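Local structure of transglutaminase-like domain-containing protein (Streptococcus suis, 4XZ7) at residues Thr228-Ala234 with Arg259-Cys264; Cys264-Ser268 with His295-Arg299; Lys40-Glu44 with Lys120-Ala124; Glu129-Arg135 with Thr145-Ser149; Glu213-Val217 with Tyr301-Lys305. The protein acts as a transglutaminase with antiphagocytic properties, probably forming isopeptide cross-links between proteins, and forms a homodimer. One frame throughout, in Å; residues are numbered along the deposited sequence.

Interaction 1 of 5, residues Thr228-Ala234 with Arg259-Cys264; sequences TTYDWEA and RQKAMC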
# COMPACT_ATOMS: atom_id res chain seq x y z
N THR B 228 19.61 -3.40 18.44
CA THR B 228 18.79 -3.09 17.30
C THR B 228 19.55 -3.38 16.02
O THR B 228 20.67 -2.95 15.87
CB THR B 228 18.38 -1.64 17.32
OG1 THR B 228 17.89 -1.32 18.63
CG2 THR B 228 17.32 -1.37 16.26
N THR B 229 18.94 -4.11 15.09
CA THR B 229 19.59 -4.37 13.80
C THR B 229 19.57 -3.12 12.92
O THR B 229 18.53 -2.49 12.76
CB THR B 229 18.90 -5.54 13.07
OG1 THR B 229 19.13 -6.75 13.79
CG2 THR B 229 19.41 -5.68 11.66
N TYR B 230 20.73 -2.74 12.37
CA TYR B 230 20.74 -1.74 11.31
C TYR B 230 20.29 -2.36 9.97
O TYR B 230 20.82 -3.40 9.55
CB TYR B 230 22.13 -1.10 11.14
CG TYR B 230 22.02 0.22 10.40
CD1 TYR B 230 21.57 1.36 11.07
CD2 TYR B 230 22.30 0.33 9.04
CE1 TYR B 230 21.42 2.56 10.42
CE2 TYR B 230 22.14 1.55 8.37
CZ TYR B 230 21.70 2.66 9.07
OH TYR B 230 21.53 3.89 8.47
N ASP B 231 19.35 -1.73 9.30
CA ASP B 231 18.78 -2.34 8.10
C ASP B 231 19.65 -2.05 6.90
O ASP B 231 19.36 -1.14 6.12
CB ASP B 231 17.36 -1.84 7.86
CG ASP B 231 16.63 -2.68 6.80
OD1 ASP B 231 17.30 -3.42 6.06
OD2 ASP B 231 15.39 -2.59 6.70
N TRP B 232 20.72 -2.83 6.74
CA TRP B 232 21.66 -2.64 5.64
C TRP B 232 20.99 -2.60 4.25
O TRP B 232 21.31 -1.74 3.42
CB TRP B 232 22.74 -3.74 5.71
CG TRP B 232 23.46 -3.69 7.02
CD1 TRP B 232 23.40 -4.60 8.04
CD2 TRP B 232 24.31 -2.64 7.47
NE1 TRP B 232 24.19 -4.20 9.09
CE2 TRP B 232 24.76 -2.99 8.77
CE3 TRP B 232 24.77 -1.44 6.91
CZ2 TRP B 232 25.61 -2.18 9.51
CZ3 TRP B 232 25.63 -0.64 7.64
CH2 TRP B 232 26.04 -1.01 8.92
N GLU B 233 20.05 -3.51 3.99
CA GLU B 233 19.36 -3.58 2.69
C GLU B 233 18.58 -2.31 2.36
O GLU B 233 18.69 -1.75 1.26
CB GLU B 233 18.39 -4.76 2.68
CG GLU B 233 19.05 -6.11 2.73
CD GLU B 233 19.10 -6.75 1.36
OE1 GLU B 233 20.21 -6.87 0.80
OE2 GLU B 233 18.02 -7.12 0.85
N ALA B 234 17.78 -1.85 3.31
CA ALA B 234 16.99 -0.65 3.09
C ALA B 234 17.89 0.57 2.94
O ALA B 234 17.59 1.45 2.14
CB ALA B 234 16.01 -0.45 4.23
N ARG B 259 9.93 -3.04 15.93
CA ARG B 259 10.52 -3.83 14.86
C ARG B 259 11.92 -4.33 15.22
O ARG B 259 12.36 -5.36 14.72
CB ARG B 259 10.55 -2.99 13.59
CG ARG B 259 10.97 -3.68 12.32
CD ARG B 259 10.81 -2.68 11.22
NE ARG B 259 11.07 -3.24 9.89
CZ ARG B 259 12.08 -2.87 9.12
NH1 ARG B 259 12.95 -1.96 9.56
NH2 ARG B 259 12.23 -3.41 7.91
N GLN B 260 12.61 -3.57 16.06
CA GLN B 260 13.99 -3.86 16.48
C GLN B 260 14.95 -3.86 15.29
O GLN B 260 16.01 -4.50 15.31
CB GLN B 260 14.05 -5.18 17.23
CG GLN B 260 13.05 -5.28 18.38
CD GLN B 260 13.33 -6.45 19.29
OE1 GLN B 260 13.14 -7.60 18.91
NE2 GLN B 260 13.82 -6.17 20.50
N LYS B 261 14.58 -3.13 14.25
CA LYS B 261 15.36 -3.05 13.04
C LYS B 261 15.10 -1.67 12.48
O LYS B 261 13.94 -1.27 12.29
CB LYS B 261 14.95 -4.14 12.04
CG LYS B 261 15.86 -4.30 10.83
CD LYS B 261 15.31 -5.43 9.96
CE LYS B 261 16.24 -5.80 8.83
NZ LYS B 261 15.52 -6.71 7.90
N ALA B 262 16.16 -0.92 12.23
CA ALA B 262 15.99 0.50 11.98
C ALA B 262 17.14 1.10 11.19
O ALA B 262 18.21 0.48 11.04
CB ALA B 262 15.82 1.24 13.31
N MET B 263 16.90 2.27 10.66
CA MET B 263 17.89 3.10 10.06
C MET B 263 18.06 4.36 10.86
O MET B 263 17.46 4.50 11.86
CB MET B 263 17.50 3.42 8.65
CG MET B 263 17.79 2.29 7.75
SD MET B 263 17.03 2.33 6.18
CE MET B 263 17.43 3.89 5.52
N CYS B 264 18.89 5.26 10.36
CA CYS B 264 19.32 6.43 11.10
C CYS B 264 18.22 7.30 11.72
O CYS B 264 18.32 7.66 12.85
CB CYS B 264 20.33 7.29 10.30
SG CYS B 264 19.72 8.10 8.82
O HOH W 1 17.17 -7.25 15.81
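This contact is a short parallel beta pairing between Thr229-Tyr230 and Lys261-Ala262 in the transglutaminase-like domain, joining the strand after helix 213-227 to the one leading into helix 264-277. Three backbone hydrogen bonds carry it: Thr229 N to Gln260 O (3.0 Å), Ala262 N to Thr229 O (2.9 Å) and Asp231 N to Ala262 O (3.0 Å). A water bridges Thr229 OG1 and Gln260 O. On the face of Thr229 and Lys261, Thr229 CG2 lies 3.9 Å from Lys261 CG. On the other face the Tyr230 ring lies along Met263, with CZ 4.1 Å from Met263 CG. Asp231 then caps helix 232-239 through Ala234 N to its OD1 (3.2 Å), while its OD2 makes a long, weak salt bridge with Arg259 NH2 (3.5 Å). Ala234 CB rests on Met263 SD at 3.5 Å. Since most of the bonding is between main chains, the pairing sets the course of the backbone into Cys264, with one carboxylate serving both the helix start and a modest charge pair.

Interaction 2 of 5, residues Cys264-Ser268 with His295-Arg299; sequences CVGFS and HATAR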
# COMPACT_ATOMS: atom_id res chain seq x y z
N CYS B 264 18.89 5.26 10.36
CA CYS B 264 19.32 6.43 11.10
C CYS B 264 18.22 7.30 11.72
O CYS B 264 18.32 7.66 12.85
CB CYS B 264 20.33 7.29 10.30
SG CYS B 264 19.72 8.10 8.82
N VAL B 265 17.18 7.61 10.97
CA VAL B 265 16.10 8.39 11.48
C VAL B 265 15.42 7.64 12.60
O VAL B 265 15.14 8.22 13.59
CB VAL B 265 15.10 8.84 10.40
CG1 VAL B 265 13.92 9.52 11.04
CG2 VAL B 265 15.77 9.78 9.43
N GLY B 266 15.23 6.34 12.45
CA GLY B 266 14.66 5.57 13.54
C GLY B 266 15.47 5.64 14.82
O GLY B 266 14.97 6.06 15.86
N PHE B 267 16.73 5.24 14.74
CA PHE B 267 17.66 5.40 15.86
C PHE B 267 17.60 6.79 16.50
O PHE B 267 17.50 6.91 17.71
CB PHE B 267 19.08 5.13 15.42
CG PHE B 267 19.46 3.68 15.35
CD1 PHE B 267 20.15 3.09 16.40
CD2 PHE B 267 19.16 2.92 14.22
CE1 PHE B 267 20.53 1.76 16.33
CE2 PHE B 267 19.53 1.59 14.14
CZ PHE B 267 20.23 1.00 15.19
N SER B 268 17.67 7.83 15.68
CA SER B 268 17.73 9.20 16.18
C SER B 268 16.41 9.65 16.82
O SER B 268 16.41 10.42 17.79
CB SER B 268 18.10 10.18 15.05
OG SER B 268 19.35 9.83 14.45
N HIS B 295 22.17 11.70 6.05
CA HIS B 295 22.19 11.02 7.32
C HIS B 295 21.36 11.78 8.34
O HIS B 295 20.92 12.92 8.09
CB HIS B 295 23.64 10.86 7.80
CG HIS B 295 23.82 9.87 8.92
ND1 HIS B 295 23.51 8.53 8.78
CD2 HIS B 295 24.26 10.03 10.19
CE1 HIS B 295 23.77 7.91 9.92
NE2 HIS B 295 24.22 8.79 10.79
N ALA B 296 21.13 11.15 9.49
CA ALA B 296 20.36 11.76 10.57
C ALA B 296 20.96 11.44 11.92
O ALA B 296 21.50 10.35 12.13
CB ALA B 296 18.92 11.31 10.52
N THR B 297 20.88 12.40 12.84
CA THR B 297 21.46 12.25 14.17
C THR B 297 20.55 12.94 15.18
O THR B 297 19.60 13.62 14.79
CB THR B 297 22.88 12.87 14.27
OG1 THR B 297 22.81 14.27 13.96
CG2 THR B 297 23.86 12.20 13.30
N ALA B 298 20.83 12.80 16.48
CA ALA B 298 20.13 13.64 17.46
C ALA B 298 21.02 14.79 17.89
O ALA B 298 22.25 14.68 17.88
CB ALA B 298 19.70 12.84 18.67
N ARG B 299 20.39 15.90 18.24
CA ARG B 299 21.04 16.97 18.98
C ARG B 299 20.52 16.89 20.39
O ARG B 299 19.30 16.79 20.58
CB ARG B 299 20.76 18.31 18.36
CG ARG B 299 21.57 18.58 17.13
CD ARG B 299 22.30 19.89 17.28
NE ARG B 299 23.73 19.71 17.35
CZ ARG B 299 24.59 20.63 17.76
NH1 ARG B 299 25.87 20.34 17.77
NH2 ARG B 299 24.17 21.83 18.15
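Helix 264-268 and strand 295-299 run almost parallel, their axes 8° apart and 6.9 Å from each other at closest approach, with CA atoms nearest at Cys264-Ala296 (5.5 Å) and Ser268-Ala298 (5.2 Å). No hydrogen bond crosses between them. Small residues make this closeness possible: Ala296 CB packs 3.7 Å from Cys264 SG and 3.7 Å from Val265 CG2. One helical turn on, Ser268 OG donates back to Cys264 O (2.9 Å) and comes within 3.2 Å of Thr297 CA. Cys264, at the first turn of helix 264-277, has its CB 3.5 Å from His295 CE1 and its SG 3.8 Å from His295 ND1, the sulfur sitting obliquely 4.4 Å from the ring centroid. The other ring nitrogen, His295 NE2, is hydrogen-bonded to Asp310. A cysteine opening a helix, a histidine on the adjoining strand and an aspartate behind it match the Cys-His-Asp catalytic triad of the transglutaminase-like superfamily, so this is probably the active site.

Interaction 3 of 5, residues Lys40-Glu44 with Lys120-Ala124; sequences KLGFE and KRIHA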
# COMPACT_ATOMS: atom_id res chain seq x y z
N LYS B 40 -12.84 -24.26 7.25
CA LYS B 40 -13.38 -23.21 6.42
C LYS B 40 -13.42 -23.70 4.99
O LYS B 40 -12.41 -24.17 4.45
CB LYS B 40 -12.53 -21.93 6.52
CG LYS B 40 -13.06 -20.79 5.67
CD LYS B 40 -12.35 -19.46 5.97
CE LYS B 40 -12.96 -18.33 5.12
NZ LYS B 40 -12.35 -16.99 5.37
N LEU B 41 -14.58 -23.60 4.37
CA LEU B 41 -14.75 -24.13 3.02
C LEU B 41 -13.87 -23.38 2.05
O LEU B 41 -13.92 -22.15 1.97
CB LEU B 41 -16.21 -24.04 2.58
CG LEU B 41 -17.21 -24.91 3.31
CD1 LEU B 41 -18.56 -24.89 2.58
CD2 LEU B 41 -16.67 -26.35 3.44
N GLY B 42 -13.04 -24.13 1.33
CA GLY B 42 -12.17 -23.56 0.32
C GLY B 42 -10.73 -23.49 0.78
O GLY B 42 -9.86 -23.09 0.01
N PHE B 43 -10.48 -23.89 2.02
CA PHE B 43 -9.14 -23.80 2.61
C PHE B 43 -8.62 -25.15 3.06
O PHE B 43 -9.35 -25.93 3.67
CB PHE B 43 -9.15 -22.80 3.78
CG PHE B 43 -9.34 -21.36 3.34
CD1 PHE B 43 -10.58 -20.90 2.94
CD2 PHE B 43 -8.27 -20.48 3.30
CE1 PHE B 43 -10.76 -19.59 2.50
CE2 PHE B 43 -8.44 -19.16 2.88
CZ PHE B 43 -9.68 -18.72 2.47
N GLU B 44 -7.34 -25.42 2.77
CA GLU B 44 -6.72 -26.71 3.07
C GLU B 44 -6.63 -27.04 4.55
O GLU B 44 -6.96 -28.15 4.96
CB GLU B 44 -5.31 -26.76 2.47
CG GLU B 44 -5.30 -26.82 0.96
CD GLU B 44 -6.07 -28.01 0.45
OE1 GLU B 44 -7.21 -27.83 -0.06
OE2 GLU B 44 -5.54 -29.13 0.61
N LYS B 120 -14.35 -14.15 -3.34
CA LYS B 120 -15.47 -14.99 -2.94
C LYS B 120 -15.38 -16.38 -3.57
O LYS B 120 -14.75 -16.57 -4.62
CB LYS B 120 -16.80 -14.33 -3.33
CG LYS B 120 -16.98 -12.93 -2.75
CD LYS B 120 -16.57 -12.91 -1.27
CE LYS B 120 -16.39 -11.50 -0.73
NZ LYS B 120 -17.66 -10.72 -0.72
N ARG B 121 -16.00 -17.35 -2.92
CA ARG B 121 -16.03 -18.72 -3.44
C ARG B 121 -17.47 -19.19 -3.65
O ARG B 121 -18.41 -18.63 -3.10
CB ARG B 121 -15.26 -19.66 -2.49
CG ARG B 121 -13.78 -19.35 -2.43
CD ARG B 121 -13.00 -20.13 -1.37
NE ARG B 121 -11.77 -19.41 -1.02
CZ ARG B 121 -10.55 -19.87 -1.26
NH1 ARG B 121 -10.39 -21.07 -1.82
NH2 ARG B 121 -9.49 -19.15 -0.94
N ILE B 122 -17.63 -20.20 -4.50
CA ILE B 122 -18.93 -20.85 -4.67
C ILE B 122 -18.74 -22.31 -4.27
O ILE B 122 -17.66 -22.88 -4.48
CB ILE B 122 -19.47 -20.72 -6.13
CG1 ILE B 122 -20.77 -21.48 -6.33
CG2 ILE B 122 -18.45 -21.21 -7.16
CD1 ILE B 122 -21.53 -21.01 -7.56
N HIS B 123 -19.77 -22.90 -3.67
CA HIS B 123 -19.69 -24.26 -3.16
C HIS B 123 -20.90 -25.08 -3.58
O HIS B 123 -21.96 -24.54 -3.87
CB HIS B 123 -19.58 -24.28 -1.62
CG HIS B 123 -18.70 -23.21 -1.06
ND1 HIS B 123 -17.34 -23.37 -0.88
CD2 HIS B 123 -18.99 -21.96 -0.61
CE1 HIS B 123 -16.83 -22.27 -0.35
NE2 HIS B 123 -17.81 -21.40 -0.19
N ALA B 124 -20.76 -26.39 -3.60
CA ALA B 124 -21.87 -27.23 -4.02
C ALA B 124 -21.68 -28.65 -3.54
O ALA B 124 -20.54 -29.10 -3.36
CB ALA B 124 -22.01 -27.19 -5.55
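Arg121, extended from strand 121-124, reaches across to the type II beta turn Lys40-Phe43. With chi1 in m and chi2 and chi3 in t, its chain passes Gly42 and delivers the guanidinium to the Phe43 ring: Arg121 CZ lies 4.3 Å from the ring centroid, 32° off the normal, an off-centre cation-pi contact, and Arg121 NH2 is 3.4 Å from Phe43 CZ. Phe43 leaves the backbone sideways, but with chi1 m its ring ends close to the guanidinium. Gly42 has positive phi at the third position of the turn; a CB there would run into Arg121 CD and, at these backbone angles, also into the Leu41 carbonyl O, so the turn itself disfavours a side chain. Two residues along, His123 also adopts m, and Leu41 CD1 sits over its ring face, 4.1 Å from the centroid, in a CH-pi contact. Both ring nitrogens of His123 are hydrogen-bonded elsewhere, to Ser160 and Asp89. The turn thus joins the sheet of strands 36-40 and 48-51 to the one containing strand 121-124. Gly42 O lies 2.8 Å from Arg121 NH1 at an angle too poor for a hydrogen bond, so that attraction is electrostatic, alongside the cation-pi and CH-pi contacts.

Interaction 4 of 5, residues Glu129-Arg135 with Thr145-Ser149; sequences ELDSNKR and TAENS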
# COMPACT_ATOMS: atom_id res chain seq x y z
N GLU B 129 -15.68 -27.68 -10.39
CA GLU B 129 -14.31 -27.18 -10.41
C GLU B 129 -14.11 -26.23 -11.58
O GLU B 129 -14.91 -26.21 -12.52
CB GLU B 129 -13.31 -28.34 -10.47
CG GLU B 129 -13.72 -29.48 -11.38
CD GLU B 129 -12.57 -30.43 -11.67
OE1 GLU B 129 -12.19 -30.52 -12.86
OE2 GLU B 129 -12.04 -31.08 -10.73
N LEU B 130 -13.06 -25.43 -11.52
CA LEU B 130 -12.62 -24.68 -12.70
C LEU B 130 -11.34 -25.34 -13.22
O LEU B 130 -10.36 -25.45 -12.47
CB LEU B 130 -12.38 -23.20 -12.37
CG LEU B 130 -13.61 -22.46 -11.86
CD1 LEU B 130 -13.25 -21.03 -11.47
CD2 LEU B 130 -14.72 -22.48 -12.90
N ASP B 131 -11.34 -25.80 -14.47
CA ASP B 131 -10.23 -26.63 -14.91
C ASP B 131 -8.99 -25.80 -15.29
O ASP B 131 -9.02 -24.57 -15.30
CB ASP B 131 -10.65 -27.55 -16.08
CG ASP B 131 -11.10 -26.80 -17.32
OD1 ASP B 131 -10.90 -25.56 -17.41
OD2 ASP B 131 -11.67 -27.47 -18.21
N SER B 132 -7.89 -26.50 -15.55
CA SER B 132 -6.62 -25.84 -15.81
C SER B 132 -6.67 -24.99 -17.09
O SER B 132 -5.94 -24.00 -17.19
CB SER B 132 -5.52 -26.89 -15.92
OG SER B 132 -5.88 -27.86 -16.89
N ASN B 133 -7.51 -25.35 -18.05
CA ASN B 133 -7.62 -24.55 -19.29
C ASN B 133 -8.21 -23.17 -18.99
O ASN B 133 -7.71 -22.13 -19.48
CB ASN B 133 -8.49 -25.26 -20.35
CG ASN B 133 -7.82 -26.51 -20.94
OD1 ASN B 133 -6.60 -26.66 -20.90
ND2 ASN B 133 -8.64 -27.41 -21.49
N LYS B 134 -9.29 -23.15 -18.21
CA LYS B 134 -9.94 -21.90 -17.88
C LYS B 134 -9.01 -21.05 -17.02
O LYS B 134 -8.94 -19.83 -17.18
CB LYS B 134 -11.29 -22.11 -17.16
CG LYS B 134 -11.95 -20.77 -16.82
CD LYS B 134 -13.37 -20.84 -16.30
CE LYS B 134 -13.91 -19.41 -16.14
NZ LYS B 134 -15.20 -19.23 -15.37
N ARG B 135 -8.31 -21.68 -16.09
CA ARG B 135 -7.39 -20.93 -15.24
C ARG B 135 -6.21 -20.38 -16.05
O ARG B 135 -5.70 -19.30 -15.78
CB ARG B 135 -6.89 -21.81 -14.09
CG ARG B 135 -8.02 -22.14 -13.12
CD ARG B 135 -7.59 -23.15 -12.05
NE ARG B 135 -8.70 -23.37 -11.11
CZ ARG B 135 -9.03 -22.54 -10.13
NH1 ARG B 135 -8.36 -21.40 -9.94
NH2 ARG B 135 -10.06 -22.83 -9.34
N THR B 145 -8.40 -16.53 -9.42
CA THR B 145 -9.67 -16.88 -8.78
C THR B 145 -9.35 -18.06 -7.88
O THR B 145 -8.43 -18.82 -8.18
CB THR B 145 -10.79 -17.23 -9.79
OG1 THR B 145 -12.07 -17.05 -9.20
CG2 THR B 145 -10.66 -18.68 -10.23
N ALA B 146 -10.06 -18.18 -6.77
CA ALA B 146 -9.67 -19.17 -5.77
C ALA B 146 -9.61 -20.57 -6.39
O ALA B 146 -10.36 -20.90 -7.32
CB ALA B 146 -10.63 -19.15 -4.60
N GLU B 147 -8.73 -21.38 -5.84
CA GLU B 147 -8.43 -22.70 -6.37
C GLU B 147 -9.53 -23.70 -6.05
O GLU B 147 -10.38 -23.45 -5.19
CB GLU B 147 -7.10 -23.18 -5.80
CG GLU B 147 -5.99 -22.13 -5.96
CD GLU B 147 -5.69 -21.79 -7.43
OE1 GLU B 147 -5.64 -20.57 -7.75
OE2 GLU B 147 -5.50 -22.73 -8.24
N ASN B 148 -9.49 -24.83 -6.76
CA ASN B 148 -10.42 -25.92 -6.52
C ASN B 148 -10.13 -26.59 -5.20
O ASN B 148 -8.98 -26.80 -4.86
CB ASN B 148 -10.33 -26.96 -7.63
CG ASN B 148 -10.66 -26.39 -8.99
OD1 ASN B 148 -11.52 -25.50 -9.12
ND2 ASN B 148 -9.99 -26.91 -10.03
N SER B 149 -11.15 -26.94 -4.44
CA SER B 149 -10.90 -27.81 -3.29
C SER B 149 -12.17 -28.47 -2.84
O SER B 149 -13.25 -28.09 -3.26
CB SER B 149 -10.29 -27.03 -2.12
OG SER B 149 -11.19 -26.05 -1.67
O HOH W 2 -6.14 -20.43 -10.96
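A side-chain amide and a guanidinium tie the N-cap turn of helix 132-140 to the loop between strands 143-144 and 149-152. Asn148 imitates a strand partner for Leu130: its OD1 accepts from Leu130 N (2.9 Å) and its ND2 donates to Leu130 O (2.9 Å), so one side chain satisfies both main-chain polar atoms of that residue. Leu130 O takes a second donor from its own segment, Arg135 NE (3.0 Å). Arg135 turns its NH1 and NH2 mainly to the loop. Its NH2 binds Ala146 O (2.8 Å) and Asn148 OD1 (3.1 Å), and its NH1 binds Thr145 O (3.1 Å), with a weaker bond from Arg135 NH1 to Ala146 O (3.3 Å). Those oxygens lie near the guanidinium plane, whereas Glu147 OE2 sits over one face, 3.6 Å from Arg135 NH1, as a charge-only salt bridge. A water accepts from Arg135 NH1 and donates to Glu147 OE1. The helix start has its own cap, Lys134 N to Asp131 OD1 (3.0 Å), and the hydroxyl of Thr145 is bonded to Thr164 of strand 157-167, whose His161 packs against Leu130, Arg135 and Asn148. Beside the polar network, Leu130 CD1 packs against Thr145 CG2, 3.7 Å apart.

Interaction 5 of 5, residues Glu213-Val217 with Tyr301-Lys305; sequences ERDKV and YYDKK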
# COMPACT_ATOMS: atom_id res chain seq x y z
N GLU B 213 25.43 13.43 32.83
CA GLU B 213 24.52 13.40 31.69
C GLU B 213 25.19 12.72 30.50
O GLU B 213 24.58 11.91 29.79
CB GLU B 213 24.09 14.82 31.34
CG GLU B 213 23.30 15.52 32.44
CD GLU B 213 23.05 16.98 32.13
OE1 GLU B 213 23.91 17.63 31.49
OE2 GLU B 213 21.97 17.49 32.52
N ARG B 214 26.47 13.06 30.30
CA ARG B 214 27.25 12.49 29.21
C ARG B 214 27.24 10.96 29.24
O ARG B 214 27.08 10.31 28.21
CB ARG B 214 28.68 13.01 29.27
CG ARG B 214 29.47 12.77 27.99
CD ARG B 214 30.77 13.55 28.04
NE ARG B 214 31.61 13.26 26.88
CZ ARG B 214 32.73 12.55 26.92
NH1 ARG B 214 33.18 12.05 28.07
NH2 ARG B 214 33.42 12.34 25.80
N ASP B 215 27.39 10.40 30.43
CA ASP B 215 27.43 8.95 30.54
C ASP B 215 26.05 8.34 30.36
O ASP B 215 25.93 7.19 29.94
CB ASP B 215 28.04 8.53 31.87
CG ASP B 215 29.57 8.63 31.87
OD1 ASP B 215 30.17 8.47 30.79
OD2 ASP B 215 30.16 8.88 32.94
N LYS B 216 25.01 9.11 30.68
CA LYS B 216 23.64 8.67 30.40
C LYS B 216 23.48 8.49 28.90
O LYS B 216 23.06 7.42 28.44
CB LYS B 216 22.62 9.66 30.95
CG LYS B 216 22.76 9.92 32.45
CD LYS B 216 21.56 10.67 33.03
CE LYS B 216 21.87 11.20 34.43
NZ LYS B 216 20.71 11.98 34.96
N VAL B 217 23.83 9.53 28.15
CA VAL B 217 23.79 9.48 26.69
C VAL B 217 24.57 8.28 26.15
O VAL B 217 24.04 7.46 25.38
CB VAL B 217 24.35 10.76 26.04
CG1 VAL B 217 24.44 10.60 24.53
CG2 VAL B 217 23.50 11.97 26.38
N TYR B 301 21.10 18.28 24.61
CA TYR B 301 21.71 19.27 25.48
C TYR B 301 22.25 18.63 26.75
O TYR B 301 21.50 18.02 27.50
CB TYR B 301 20.71 20.38 25.83
CG TYR B 301 21.32 21.49 26.66
CD1 TYR B 301 22.06 22.50 26.05
CD2 TYR B 301 21.14 21.54 28.03
CE1 TYR B 301 22.62 23.53 26.80
CE2 TYR B 301 21.70 22.58 28.79
CZ TYR B 301 22.44 23.57 28.17
OH TYR B 301 22.99 24.59 28.90
N TYR B 302 23.55 18.75 26.98
CA TYR B 302 24.10 18.35 28.27
C TYR B 302 25.43 19.04 28.50
O TYR B 302 26.08 19.50 27.54
CB TYR B 302 24.26 16.83 28.37
CG TYR B 302 25.12 16.18 27.30
CD1 TYR B 302 24.55 15.65 26.14
CD2 TYR B 302 26.50 16.09 27.45
CE1 TYR B 302 25.34 15.05 25.16
CE2 TYR B 302 27.30 15.49 26.48
CZ TYR B 302 26.71 14.98 25.34
OH TYR B 302 27.51 14.39 24.38
N ASP B 303 25.81 19.14 29.77
CA ASP B 303 27.05 19.80 30.15
C ASP B 303 27.17 21.16 29.49
O ASP B 303 28.14 21.42 28.79
CB ASP B 303 28.25 18.92 29.78
CG ASP B 303 28.36 17.68 30.65
OD1 ASP B 303 27.43 17.41 31.44
OD2 ASP B 303 29.39 16.97 30.55
N LYS B 304 26.14 21.99 29.67
CA LYS B 304 26.16 23.37 29.19
C LYS B 304 26.25 23.52 27.67
O LYS B 304 26.49 24.64 27.19
CB LYS B 304 27.34 24.14 29.79
CG LYS B 304 27.40 24.21 31.29
CD LYS B 304 28.55 25.13 31.71
CE LYS B 304 28.75 25.14 33.21
NZ LYS B 304 29.85 26.07 33.62
N LYS B 305 26.10 22.43 26.92
CA LYS B 305 26.25 22.55 25.47
C LYS B 305 25.30 21.66 24.68
O LYS B 305 24.84 20.62 25.16
CB LYS B 305 27.69 22.24 25.05
CG LYS B 305 28.62 23.46 25.03
CD LYS B 305 30.02 23.09 24.54
CE LYS B 305 30.00 22.46 23.14
NZ LYS B 305 29.69 23.43 22.05
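Tyr302 lays its ring against the first turn of helix 213-227, where Arg214 CG comes 3.8 Å from Tyr302 CE2 and Val217 CG2 lies 3.8 Å from Tyr302 CE1. The ring approaches the helix obliquely, and its hydroxyl is hydrogen-bonded to Glu336, which also forms a salt bridge with Arg214; Arg214 NH2 donates in addition to Phe331 O. Beyond the two segments the same tyrosine ring stacks on His307. Tyr302 ends strand 294-302 and opens a type I' turn through Asp303 and Lys304 to Lys305, the tight two-residue connection of a beta hairpin with strand 305-309, closed by Tyr302 N to Lys305 O (2.9 Å) and Lys305 N to Tyr302 O (3.0 Å). Both central residues have positive phi, as this turn type requires. The peptide NH of Asp303 points outward from the hairpin to the helix, donating to Glu213 OE1 (3.0 Å, 163°). That carboxylate oxygen also lies 3.2 Å from Tyr302 CB. The price is a like-charge approach, Glu213 OE1 to Asp303 OD1 at 3.5 Å, at an exposed corner of the turn. Val217 and Tyr302 both touch Ile309 of the second hairpin strand.

The five contacts fall into two groups. Interactions 3 and 4 come first along the chain, their centres 12 Å apart and touching where Arg121 and Gly42 meet the loop 145-149, in the N-terminal part. Interactions 1, 2 and 5 lie in the transglutaminase-like domain, with 1 and 2 centred 12 Å apart and sharing Cys264, while 5 encloses both along the chain. Interaction 5 joins 2 through strand 294-302, centres 17 Å apart. The groups are far from each other, with 40 to 66 Å between centres. Packing of the N-terminal sheets is thus separate from the probable catalytic site, around which strand 261-262, helix 264-277 and strand 294-302 gather.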